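Local coordinates for protein ATP-dependent helicase FUN30 (PDB 5GN1) that remodels nucleosomes by using ATP hydrolysis, acting in DNA double-strand break repair and heterochromatin organization, and is represented here by the C-terminal RecA-like part of its ATPase, at residues S282-D287 against A323-A328. Sequence-based numbering, arbitrary orientation.
Sequences SFNPHD and AKNKLA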
loop_
_atom_site.group_PDB
_atom_site.type_symbol
_atom_site.label_atom_id
_atom_site.label_comp_id
_atom_site.label_asym_id
_atom_site.label_seq_id
_atom_site.Cartn_x
_atom_site.Cartn_y
_atom_site.Cartn_z
ATOM N N SER A 282 -2.117 -8.706 6.602
ATOM C CA SER A 282 -2.733 -9.705 5.755
ATOM C C SER A 282 -3.963 -10.288 6.441
ATOM O O SER A 282 -4.039 -10.355 7.674
ATOM C CB SER A 282 -1.734 -10.820 5.437
ATOM O OG SER A 282 -2.357 -11.874 4.728
ATOM N N PHE A 283 -4.938 -10.710 5.628
ATOM C CA PHE A 283 -6.094 -11.404 6.186
ATOM C C PHE A 283 -5.735 -12.800 6.673
ATOM O O PHE A 283 -6.491 -13.374 7.461
ATOM C CB PHE A 283 -7.231 -11.485 5.163
ATOM C CG PHE A 283 -8.538 -11.993 5.738
ATOM C CD1 PHE A 283 -9.366 -11.147 6.466
ATOM C CD2 PHE A 283 -8.943 -13.309 5.538
ATOM C CE1 PHE A 283 -10.574 -11.607 6.998
ATOM C CE2 PHE A 283 -10.145 -13.774 6.061
ATOM C CZ PHE A 283 -10.960 -12.919 6.791
ATOM N N ASN A 284 -4.601 -13.353 6.232
ATOM C CA ASN A 284 -4.082 -14.602 6.773
ATOM C C ASN A 284 -2.906 -14.296 7.696
ATOM O O ASN A 284 -1.834 -13.910 7.210
ATOM C CB ASN A 284 -3.651 -15.548 5.653
ATOM C CG ASN A 284 -3.178 -16.907 6.174
ATOM O OD1 ASN A 284 -3.205 -17.169 7.381
ATOM N ND2 ASN A 284 -2.746 -17.777 5.260
ATOM N N PRO A 285 -3.058 -14.440 9.012
ATOM C CA PRO A 285 -1.947 -14.120 9.926
ATOM C C PRO A 285 -0.679 -14.916 9.674
ATOM O O PRO A 285 0.397 -14.464 10.080
ATOM C CB PRO A 285 -2.535 -14.435 11.310
ATOM C CG PRO A 285 -4.019 -14.200 11.136
ATOM C CD PRO A 285 -4.338 -14.618 9.723
ATOM N N HIS A 286 -0.767 -16.085 9.039
ATOM C CA HIS A 286 0.432 -16.868 8.752
ATOM C C HIS A 286 1.414 -16.090 7.883
ATOM O O HIS A 286 2.635 -16.239 8.028
ATOM C CB HIS A 286 0.025 -18.178 8.076
ATOM C CG HIS A 286 1.177 -18.999 7.593
ATOM N ND1 HIS A 286 1.949 -19.769 8.437
ATOM C CD2 HIS A 286 1.684 -19.178 6.350
ATOM C CE1 HIS A 286 2.884 -20.385 7.734
ATOM N NE2 HIS A 286 2.747 -20.043 6.466
ATOM N N ASP A 287 0.895 -15.256 6.978
ATOM C CA ASP A 287 1.754 -14.456 6.109
ATOM C C ASP A 287 2.558 -13.432 6.902
ATOM O O ASP A 287 3.751 -13.247 6.649
ATOM C CB ASP A 287 0.916 -13.744 5.050
ATOM C CG ASP A 287 0.222 -14.709 4.113
ATOM O OD1 ASP A 287 0.685 -15.864 3.996
ATOM O OD2 ASP A 287 -0.780 -14.298 3.490
ATOM N N ALA A 323 -9.402 -11.811 10.846
ATOM C CA ALA A 323 -8.345 -12.534 10.149
ATOM C C ALA A 323 -8.224 -13.953 10.694
ATOM O O ALA A 323 -8.319 -14.182 11.902
ATOM C CB ALA A 323 -7.010 -11.791 10.290
ATOM N N LYS A 324 -8.073 -14.905 9.796
ATOM C CA LYS A 324 -7.957 -16.268 10.262
ATOM C C LYS A 324 -6.725 -17.013 9.826
ATOM O O LYS A 324 -6.481 -17.187 8.663
ATOM C CB LYS A 324 -9.157 -17.064 9.776
ATOM C CG LYS A 324 -10.440 -16.673 10.358
ATOM C CD LYS A 324 -11.590 -17.450 9.847
ATOM C CE LYS A 324 -12.819 -17.061 10.448
ATOM N NZ LYS A 324 -13.966 -17.760 9.980
ATOM N N ASN A 325 -6.116 -17.584 10.846
ATOM C CA ASN A 325 -4.844 -18.290 10.710
ATOM C C ASN A 325 -5.052 -19.638 10.018
ATOM O O ASN A 325 -5.844 -20.462 10.487
ATOM C CB ASN A 325 -4.230 -18.473 12.100
ATOM C CG ASN A 325 -2.818 -19.016 12.059
ATOM O OD1 ASN A 325 -2.099 -18.862 11.071
ATOM N ND2 ASN A 325 -2.410 -19.655 13.145
ATOM N N LYS A 326 -4.339 -19.866 8.910
ATOM C CA LYS A 326 -4.518 -21.035 8.052
ATOM C C LYS A 326 -3.253 -21.278 7.234
ATOM O O LYS A 326 -2.441 -20.370 7.032
ATOM C CB LYS A 326 -5.710 -20.847 7.102
ATOM C CG LYS A 326 -5.306 -20.232 5.779
ATOM C CD LYS A 326 -6.400 -19.426 5.147
ATOM C CE LYS A 326 -7.455 -20.285 4.597
ATOM N NZ LYS A 326 -8.248 -19.540 3.618
ATOM N N LEU A 327 -3.079 -22.516 6.755
ATOM C CA LEU A 327 -2.049 -22.827 5.768
ATOM C C LEU A 327 -2.661 -22.933 4.375
ATOM O O LEU A 327 -3.787 -23.408 4.213
ATOM C CB LEU A 327 -1.312 -24.129 6.100
ATOM C CG LEU A 327 -0.265 -24.554 5.048
ATOM C CD1 LEU A 327 0.913 -23.564 4.974
ATOM C CD2 LEU A 327 0.234 -25.991 5.233
ATOM N N ALA A 328 -1.898 -22.504 3.372
ATOM C CA ALA A 328 -2.331 -22.504 1.984
ATOM C C ALA A 328 -2.262 -23.903 1.379
ATOM O O ALA A 328 -1.511 -24.774 1.827
ATOM C CB ALA A 328 -1.476 -21.547 1.152
HETATM O O HOH W 1 -7.562 -16.115 6.250
#
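The N-cap of helix 285-292, in the C-terminal RecA-like lobe of this SNF2-family ATPase, meets the extended chain leaving helix 315-322 through Asn284 and Lys326. The Asn284 carboxamide bonds the backbone of Lys326 twice: ND2 donates to Lys326 O at 3.2 Å, the acceptor lying 9° out of the amide plane, while OD1 accepts weakly from Lys326 N at 3.3 Å. The same OD1 takes the capping bond from His286 N, which approaches from above the carbonyl plane, at 3.1 Å. The Lys326 side chain crosses that of Asn284 at about a right angle, with Lys326 CG 3.6 Å from Asn284 ND2. Nearer the helix 315-322 end, Phe283 O accepts a weak hydrogen bond from Lys324 N (3.2 Å, N-H...O 133°), and a water donates to both Phe283 O and Lys324 O. Ala323 CA makes a CH-pi contact over one face of the Phe283 ring, offset toward the rim, 4.1 Å from the centroid, and Pro285 CD packs 3.9 Å from Ala323 CB. An alanine at Asn284 would probably leave His286 N without its capping bond and Lys326 N and O without these partners. One carboxamide thus caps the helix and holds the surface loop by two bonds, one weak, to backbone atoms of Lys326.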